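Local structure of similar to yteR (Bacilus subtilis) (Clostridium acetobutylicum, 4WU0) at residues K6-S11 with P350-S355; E301-T306 with I311-I316. The protein probably hydrolyses unsaturated rhamnogalacturonan fragments derived from pectin, acting as a glycoside hydrolase. All blocks are in the same frame, centred on the assembly; numbering follows the deposited sequence.

Contact 1. Residues K6-S11 with P350-S355; sequences KLMADS and PFLLAS
Met8 meets Phe351 because both side chains leave their helices with CG anti to the backbone N (chi1 -177° and -179°) and both CB atoms point toward the opposing helix. The Met8 chain then bends at chi2 and chi3, which carries its methyl to the CD2-CE2 part of the ring: Met8 CE lies 3.7 Å from Phe351 CD2 and 3.9 Å from Phe351 CE2. The approach to the ring is oblique, and the two side chains cross at about a right angle. Leu352 fills the other part of the interface with a single branch. Its CD2 reaches Met8 CB at 3.7 Å and touches the opposing backbone at Ala9 N, also at 3.7 Å, while Ala9 CB stands farther off, 4.3 Å from Leu352 CD2.

The short helical segments run antiparallel, with axes 9.7 Å apart and N-to-C directions at 154°; the CA atoms of Met8 and Leu352 are the nearest pair across the segments. Ser355 OG sits above one face of the Phe351 ring, toward its rim, and donates a hydrogen bond to Phe351 O at 2.8 Å. Ser355 N reaches the same oxygen from the opposite face of its plane, so two donors grip that carbonyl; Tyr295 OH is a further partner of the hydroxyl. Leu313 of strand 311-317 also packs against Met8 and Phe351.

No hydrogen bond spans the two segments. Their 178 Å² of buried surface joins the first and last helices of the (alpha/alpha)6 barrel expected of this family by mainly apolar contact, so shape complementarity rather than hydrogen bonding aligns them.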
ATOM      1  N   LYS A   6     -11.722  13.102  -8.458  1.00 14.32           N
ATOM      2  CA  LYS A   6     -13.032  13.546  -7.966  1.00 16.56           C
ATOM      3  C   LYS A   6     -14.152  12.620  -8.452  1.00 15.80           C
ATOM      4  O   LYS A   6     -15.060  12.273  -7.693  1.00 15.85           O
ATOM      5  CB  LYS A   6     -13.319  14.974  -8.413  1.00 17.96           C
ATOM      6  CG  LYS A   6     -14.701  15.473  -8.005  1.00 17.59           C
ATOM      7  CD  LYS A   6     -14.928  16.925  -8.446  1.00 23.08           C
ATOM      8  CE  LYS A   6     -16.280  17.431  -7.972  1.00 31.43           C
ATOM      9  NZ  LYS A   6     -16.475  18.849  -8.395  1.00 56.30           N
ATOM     10  N   LEU A   7     -14.095  12.221  -9.712  1.00 14.94           N
ATOM     11  CA  LEU A   7     -15.125  11.361 -10.250  1.00 15.22           C
ATOM     12  C   LEU A   7     -15.171  10.045  -9.473  1.00 14.57           C
ATOM     13  O   LEU A   7     -16.236   9.544  -9.150  1.00 15.31           O
ATOM     14  CB  LEU A   7     -14.901  11.103 -11.749  1.00 15.81           C
ATOM     15  CG  LEU A   7     -15.941  10.225 -12.449  1.00 16.99           C
ATOM     16  CD1 LEU A   7     -17.358  10.768 -12.305  1.00 18.91           C
ATOM     17  CD2 LEU A   7     -15.591  10.025 -13.926  1.00 21.11           C
ATOM     18  N   MET A   8     -14.013   9.465  -9.186  1.00 13.98           N
ATOM     19  CA  MET A   8     -13.993   8.242  -8.406  1.00 15.12           C
ATOM     20  C   MET A   8     -14.442   8.451  -6.967  1.00 14.33           C
ATOM     21  O   MET A   8     -15.156   7.617  -6.410  1.00 16.00           O
ATOM     22  CB  MET A   8     -12.609   7.616  -8.420  1.00 15.67           C
ATOM     23  CG  MET A   8     -12.563   6.304  -7.680  1.00 16.30           C
ATOM     24  SD  MET A   8     -13.768   5.119  -8.320  1.00 25.05           S
ATOM     25  CE  MET A   8     -12.711   4.419  -9.533  1.00 19.76           C
ATOM     26  N   ALA A   9     -13.988   9.534  -6.340  1.00 14.43           N
ATOM     27  CA  ALA A   9     -14.424   9.849  -4.983  1.00 14.81           C
ATOM     28  C   ALA A   9     -15.947   9.955  -4.928  1.00 13.71           C
ATOM     29  O   ALA A   9     -16.590   9.392  -4.047  1.00 16.09           O
ATOM     30  CB  ALA A   9     -13.778  11.157  -4.495  1.00 14.97           C
ATOM     31  N   ASP A  10     -16.519  10.664  -5.898  1.00 15.55           N
ATOM     32  CA  ASP A  10     -17.964  10.830  -5.946  1.00 15.50           C
ATOM     33  C   ASP A  10     -18.646   9.474  -6.176  1.00 17.90           C
ATOM     34  O   ASP A  10     -19.717   9.218  -5.639  1.00 16.80           O
ATOM     35  CB  ASP A  10     -18.366  11.825  -7.040  1.00 16.84           C
ATOM     36  CG  ASP A  10     -18.048  13.255  -6.664  1.00 20.60           C
ATOM     37  OD1 ASP A  10     -17.865  13.503  -5.444  1.00 19.90           O
ATOM     38  OD2 ASP A  10     -17.972  14.125  -7.579  1.00 20.05           O
ATOM     39  N   SER A  11     -18.017   8.607  -6.959  1.00 15.53           N
ATOM     40  CA  SER A  11     -18.563   7.272  -7.197  1.00 15.62           C
ATOM     41  C   SER A  11     -18.562   6.420  -5.933  1.00 17.22           C
ATOM     42  O   SER A  11     -19.531   5.722  -5.637  1.00 17.20           O
ATOM     43  CB  SER A  11     -17.774   6.550  -8.298  1.00 16.93           C
ATOM     44  OG  SER A  11     -17.857   7.246  -9.518  1.00 17.85           O
ATOM     45  N   PRO A 350      -5.562   3.227  -4.192  1.00 12.09           N
ATOM     46  CA  PRO A 350      -4.429   3.486  -5.084  1.00 12.18           C
ATOM     47  C   PRO A 350      -4.843   4.171  -6.373  1.00 12.24           C
ATOM     48  O   PRO A 350      -4.097   5.002  -6.881  1.00 12.89           O
ATOM     49  CB  PRO A 350      -3.874   2.076  -5.350  1.00 13.66           C
ATOM     50  CG  PRO A 350      -4.195   1.343  -4.079  1.00 13.78           C
ATOM     51  CD  PRO A 350      -5.542   1.845  -3.665  1.00 13.07           C
ATOM     52  N   PHE A 351      -6.013   3.843  -6.904  1.00 12.40           N
ATOM     53  CA  PHE A 351      -6.477   4.534  -8.110  1.00 14.21           C
ATOM     54  C   PHE A 351      -6.726   6.027  -7.848  1.00 12.55           C
ATOM     55  O   PHE A 351      -6.343   6.886  -8.645  1.00 12.83           O
ATOM     56  CB  PHE A 351      -7.720   3.880  -8.718  1.00 13.03           C
ATOM     57  CG  PHE A 351      -8.180   4.586  -9.957  1.00 15.37           C
ATOM     58  CD1 PHE A 351      -7.547   4.360 -11.153  1.00 16.21           C
ATOM     59  CD2 PHE A 351      -9.178   5.546  -9.904  1.00 15.00           C
ATOM     60  CE1 PHE A 351      -7.926   5.065 -12.309  1.00 17.38           C
ATOM     61  CE2 PHE A 351      -9.565   6.224 -11.048  1.00 16.76           C
ATOM     62  CZ  PHE A 351      -8.919   5.974 -12.254  1.00 15.41           C
ATOM     63  N   LEU A 352      -7.350   6.366  -6.729  1.00 13.03           N
ATOM     64  CA  LEU A 352      -7.516   7.763  -6.360  1.00 12.96           C
ATOM     65  C   LEU A 352      -6.182   8.476  -6.238  1.00 13.23           C
ATOM     66  O   LEU A 352      -6.029   9.610  -6.697  1.00 13.60           O
ATOM     67  CB  LEU A 352      -8.211   7.853  -5.004  1.00 14.56           C
ATOM     68  CG  LEU A 352      -9.695   7.517  -4.953  1.00 15.88           C
ATOM     69  CD1 LEU A 352     -10.126   7.264  -3.508  1.00 17.26           C
ATOM     70  CD2 LEU A 352     -10.473   8.683  -5.553  1.00 14.34           C
ATOM     71  N   LEU A 353      -5.225   7.819  -5.574  1.00 13.14           N
ATOM     72  CA  LEU A 353      -3.909   8.413  -5.355  1.00 13.49           C
ATOM     73  C   LEU A 353      -3.136   8.607  -6.657  1.00 14.33           C
ATOM     74  O   LEU A 353      -2.510   9.653  -6.865  1.00 14.09           O
ATOM     75  CB  LEU A 353      -3.089   7.569  -4.358  1.00 13.43           C
ATOM     76  CG  LEU A 353      -3.684   7.537  -2.950  1.00 13.46           C
ATOM     77  CD1 LEU A 353      -3.011   6.454  -2.090  1.00 19.73           C
ATOM     78  CD2 LEU A 353      -3.522   8.895  -2.268  1.00 16.15           C
ATOM     79  N   ALA A 354      -3.167   7.600  -7.528  1.00 13.78           N
ATOM     80  CA  ALA A 354      -2.543   7.733  -8.841  1.00 14.29           C
ATOM     81  C   ALA A 354      -3.183   8.865  -9.620  1.00 13.83           C
ATOM     82  O   ALA A 354      -2.493   9.618 -10.303  1.00 14.26           O
ATOM     83  CB  ALA A 354      -2.668   6.414  -9.614  1.00 14.72           C
ATOM     84  N   SER A 355      -4.506   8.964  -9.555  1.00 13.66           N
ATOM     85  CA  SER A 355      -5.218  10.015 -10.279  1.00 13.99           C
ATOM     86  C   SER A 355      -4.793  11.393  -9.791  1.00 14.48           C
ATOM     87  O   SER A 355      -4.559  12.296 -10.585  1.00 14.93           O
ATOM     88  CB  SER A 355      -6.723   9.864 -10.085  1.00 14.51           C
ATOM     89  OG  SER A 355      -7.176   8.630 -10.604  1.00 14.85           O
TER

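Contact 2. Residues E301-T306 with I311-I316; sequences EFILET and INLNKI
Ile303 and Leu313 face each other as an antiparallel non-hydrogen-bonded pair, and their side chains make the tight part of the contact. Ile303 CD1 lies 3.7 Å from Leu313 CD1, a methyl that also touches Phe302 CB. On the same face Ile303 CG2 meets Ile311 CG2 at 3.9 Å; with chi1 at 54°, Ile311 sets CG1 between its backbone N and carbonyl carbon and turns CG2 toward the neighbouring strand. Helices 4-14 and 345-360 cover the Ile303, Ile311 and Leu313 side chains, while Glu305 at the end of that face is exposed.

The other side, with Leu304 and Asn312, is more open to solvent and mixed in character. Leu304 is exposed, while the Thr306 side chain crosses that of Asn312 at about a right angle, its CG2 3.4 Å from Asn312 ND2; Asn312 OD1 is hydrogen-bonded to Asn343 ND2 and Thr306 OG1 to Asp308. Near the helix end, Lys315 CB rests obliquely by the Phe302 ring, 3.7 Å from Phe302 CD1.

Between the faces the backbones are locked: Asn312 N to Leu304 O is 2.8 Å and nearly straight (175°), Leu304 N to Asn312 O is longer at 3.2 Å, and Asn314 N reaches Phe302 O at 2.7 Å. This paired register defines a two-stranded beta hairpin whose first strand directly continues helix 288-302.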
ATOM      1  N   GLU A 301      -7.985  -0.163 -19.165  1.00 14.55           N
ATOM      2  CA  GLU A 301      -8.163  -1.567 -18.802  1.00 17.07           C
ATOM      3  C   GLU A 301      -9.185  -1.791 -17.699  1.00 17.96           C
ATOM      4  O   GLU A 301      -9.822  -2.853 -17.644  1.00 18.72           O
ATOM      5  CB  GLU A 301      -6.849  -2.170 -18.336  1.00 15.14           C
ATOM      6  CG  GLU A 301      -5.762  -2.188 -19.382  1.00 16.45           C
ATOM      7  CD  GLU A 301      -6.144  -2.925 -20.652  1.00 24.27           C
ATOM      8  OE1 GLU A 301      -6.769  -3.990 -20.551  1.00 24.75           O
ATOM      9  OE2 GLU A 301      -5.804  -2.441 -21.747  1.00 22.65           O
ATOM     10  N   PHE A 302      -9.310  -0.830 -16.791  1.00 13.73           N
ATOM     11  CA  PHE A 302      -9.979  -1.109 -15.512  1.00 13.71           C
ATOM     12  C   PHE A 302     -11.215  -0.255 -15.190  1.00 15.23           C
ATOM     13  O   PHE A 302     -11.975  -0.602 -14.287  1.00 15.20           O
ATOM     14  CB  PHE A 302      -8.986  -1.000 -14.375  1.00 13.14           C
ATOM     15  CG  PHE A 302      -7.765  -1.868 -14.530  1.00 12.26           C
ATOM     16  CD1 PHE A 302      -7.870  -3.222 -14.791  1.00 13.21           C
ATOM     17  CD2 PHE A 302      -6.505  -1.317 -14.397  1.00 12.39           C
ATOM     18  CE1 PHE A 302      -6.744  -3.993 -14.907  1.00 13.94           C
ATOM     19  CE2 PHE A 302      -5.376  -2.096 -14.527  1.00 14.06           C
ATOM     20  CZ  PHE A 302      -5.493  -3.433 -14.759  1.00 14.28           C
ATOM     21  N   ILE A 303     -11.403   0.864 -15.880  1.00 13.13           N
ATOM     22  CA  ILE A 303     -12.530   1.749 -15.596  1.00 13.73           C
ATOM     23  C   ILE A 303     -13.670   1.559 -16.596  1.00 14.50           C
ATOM     24  O   ILE A 303     -13.458   1.559 -17.799  1.00 16.51           O
ATOM     25  CB  ILE A 303     -12.071   3.246 -15.613  1.00 14.05           C
ATOM     26  CG1 ILE A 303     -11.064   3.519 -14.504  1.00 15.49           C
ATOM     27  CG2 ILE A 303     -13.251   4.190 -15.506  1.00 16.12           C
ATOM     28  CD1 ILE A 303     -11.627   3.490 -13.111  1.00 14.99           C
ATOM     29  N   LEU A 304     -14.892   1.421 -16.081  1.00 14.88           N
ATOM     30  CA  LEU A 304     -16.095   1.421 -16.886  1.00 17.23           C
ATOM     31  C   LEU A 304     -17.099   2.398 -16.271  1.00 16.50           C
ATOM     32  O   LEU A 304     -17.331   2.385 -15.052  1.00 17.99           O
ATOM     33  CB  LEU A 304     -16.740   0.026 -16.946  1.00 17.18           C
ATOM     34  CG  LEU A 304     -16.039  -1.055 -17.778  1.00 19.43           C
ATOM     35  CD1 LEU A 304     -16.783  -2.395 -17.646  1.00 22.66           C
ATOM     36  CD2 LEU A 304     -15.946  -0.634 -19.248  1.00 20.56           C
ATOM     37  N   GLU A 305     -17.718   3.191 -17.131  1.00 17.49           N
ATOM     38  CA  GLU A 305     -18.771   4.110 -16.726  1.00 18.45           C
ATOM     39  C   GLU A 305     -20.092   3.371 -16.525  1.00 18.97           C
ATOM     40  O   GLU A 305     -20.496   2.566 -17.359  1.00 19.18           O
ATOM     41  CB  GLU A 305     -18.944   5.213 -17.788  1.00 19.49           C
ATOM     42  CG  GLU A 305     -19.980   6.256 -17.450  1.00 20.69           C
ATOM     43  CD  GLU A 305     -20.114   7.311 -18.539  1.00 37.35           C
ATOM     44  OE1 GLU A 305     -19.656   7.050 -19.671  1.00 39.22           O
ATOM     45  OE2 GLU A 305     -20.681   8.388 -18.265  1.00 38.74           O
ATOM     46  N   THR A 306     -20.783   3.672 -15.425  1.00 17.45           N
ATOM     47  CA  THR A 306     -22.122   3.157 -15.217  1.00 18.18           C
ATOM     48  C   THR A 306     -23.155   4.174 -15.727  1.00 19.94           C
ATOM     49  O   THR A 306     -22.827   5.310 -16.032  1.00 21.25           O
ATOM     50  CB  THR A 306     -22.346   2.749 -13.741  1.00 19.69           C
ATOM     51  OG1 THR A 306     -21.896   3.778 -12.859  1.00 19.93           O
ATOM     52  CG2 THR A 306     -21.551   1.505 -13.410  1.00 18.79           C
ATOM     53  N   ILE A 311     -18.436   5.786 -12.099  1.00 15.99           N
ATOM     54  CA  ILE A 311     -17.487   4.805 -12.628  1.00 15.34           C
ATOM     55  C   ILE A 311     -17.234   3.652 -11.671  1.00 14.99           C
ATOM     56  O   ILE A 311     -17.264   3.818 -10.442  1.00 15.37           O
ATOM     57  CB  ILE A 311     -16.122   5.438 -13.018  1.00 15.60           C
ATOM     58  CG1 ILE A 311     -15.534   6.226 -11.843  1.00 16.90           C
ATOM     59  CG2 ILE A 311     -16.291   6.304 -14.281  1.00 16.61           C
ATOM     60  CD1 ILE A 311     -14.214   6.870 -12.135  1.00 17.02           C
ATOM     61  N   ASN A 312     -16.987   2.484 -12.257  1.00 14.20           N
ATOM     62  CA  ASN A 312     -16.494   1.306 -11.548  1.00 13.53           C
ATOM     63  C   ASN A 312     -15.033   1.077 -11.831  1.00 14.39           C
ATOM     64  O   ASN A 312     -14.555   1.319 -12.928  1.00 13.87           O
ATOM     65  CB  ASN A 312     -17.208   0.033 -12.016  1.00 13.72           C
ATOM     66  CG  ASN A 312     -18.650  -0.026 -11.617  1.00 14.36           C
ATOM     67  OD1 ASN A 312     -19.115   0.687 -10.718  1.00 14.82           O
ATOM     68  ND2 ASN A 312     -19.385  -0.899 -12.293  1.00 16.05           N
ATOM     69  N   LEU A 313     -14.313   0.617 -10.820  1.00 12.68           N
ATOM     70  CA  LEU A 313     -12.965   0.106 -11.016  1.00 12.51           C
ATOM     71  C   LEU A 313     -13.020  -1.417 -10.969  1.00 12.70           C
ATOM     72  O   LEU A 313     -13.436  -1.998  -9.987  1.00 13.77           O
ATOM     73  CB  LEU A 313     -12.018   0.622  -9.939  1.00 12.47           C
ATOM     74  CG  LEU A 313     -10.549   0.197 -10.058  1.00 12.56           C
ATOM     75  CD1 LEU A 313      -9.880   0.804 -11.255  1.00 14.63           C
ATOM     76  CD2 LEU A 313      -9.786   0.575  -8.791  1.00 15.83           C
ATOM     77  N   ASN A 314     -12.589  -2.047 -12.052  1.00 12.45           N
ATOM     78  CA  ASN A 314     -12.675  -3.491 -12.193  1.00 12.47           C
ATOM     79  C   ASN A 314     -11.316  -4.176 -12.071  1.00 14.90           C
ATOM     80  O   ASN A 314     -10.282  -3.525 -12.151  1.00 12.82           O
ATOM     81  CB  ASN A 314     -13.231  -3.792 -13.591  1.00 13.46           C
ATOM     82  CG  ASN A 314     -14.619  -3.198 -13.831  1.00 16.08           C
ATOM     83  OD1 ASN A 314     -14.817  -2.323 -14.689  1.00 24.53           O
ATOM     84  ND2 ASN A 314     -15.584  -3.726 -13.143  1.00 14.96           N
ATOM     85  N   LYS A 315     -11.355  -5.499 -11.939  1.00 12.37           N
ATOM     86  CA  LYS A 315     -10.198  -6.391 -12.034  1.00 12.56           C
ATOM     87  C   LYS A 315      -9.237  -6.254 -10.869  1.00 11.88           C
ATOM     88  O   LYS A 315      -8.006  -6.259 -11.044  1.00 12.21           O
ATOM     89  CB  LYS A 315      -9.458  -6.215 -13.360  1.00 13.65           C
ATOM     90  CG  LYS A 315     -10.357  -6.126 -14.604  1.00 14.68           C
ATOM     91  CD  LYS A 315     -11.264  -7.354 -14.760  1.00 15.18           C
ATOM     92  CE  LYS A 315     -12.104  -7.223 -16.027  1.00 16.59           C
ATOM     93  NZ  LYS A 315     -12.973  -8.409 -16.257  1.00 17.62           N
ATOM     94  N   ILE A 316      -9.808  -6.228  -9.673  1.00 11.24           N
ATOM     95  CA  ILE A 316      -9.013  -6.094  -8.460  1.00 10.87           C
ATOM     96  C   ILE A 316      -8.933  -7.441  -7.744  1.00 10.72           C
ATOM     97  O   ILE A 316      -9.936  -8.073  -7.483  1.00 12.35           O
ATOM     98  CB  ILE A 316      -9.640  -5.059  -7.516  1.00 11.09           C
ATOM     99  CG1 ILE A 316      -9.824  -3.704  -8.217  1.00 11.54           C
ATOM    100  CG2 ILE A 316      -8.828  -4.950  -6.251  1.00 13.26           C
ATOM    101  CD1 ILE A 316     -10.864  -2.855  -7.546  1.00 14.37           C
TER

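In the fold
The centres of the two contacts are 11 Å apart, on the same side of the chain's centre. Along the sequence, helix 4-14 comes first, then the hairpin of strands 303-305 and 311-317, and finally helix 345-360, so the hairpin of contact 2 falls between the segments that contact 1 brings together. Direct packing joins them: Met8 CE lies 3.9 Å from Ile303 CD1, and Phe351 CZ 3.8 Å from the same methyl. Ser11 OG and Ile311 N, 3.0 Å apart, probably form a hydrogen bond. The Ile303, Ile311 and Leu313 side of the hairpin, part of a three-stranded sheet completed by 340-341, thus lies against both terminal helices, tying the chain's two ends together.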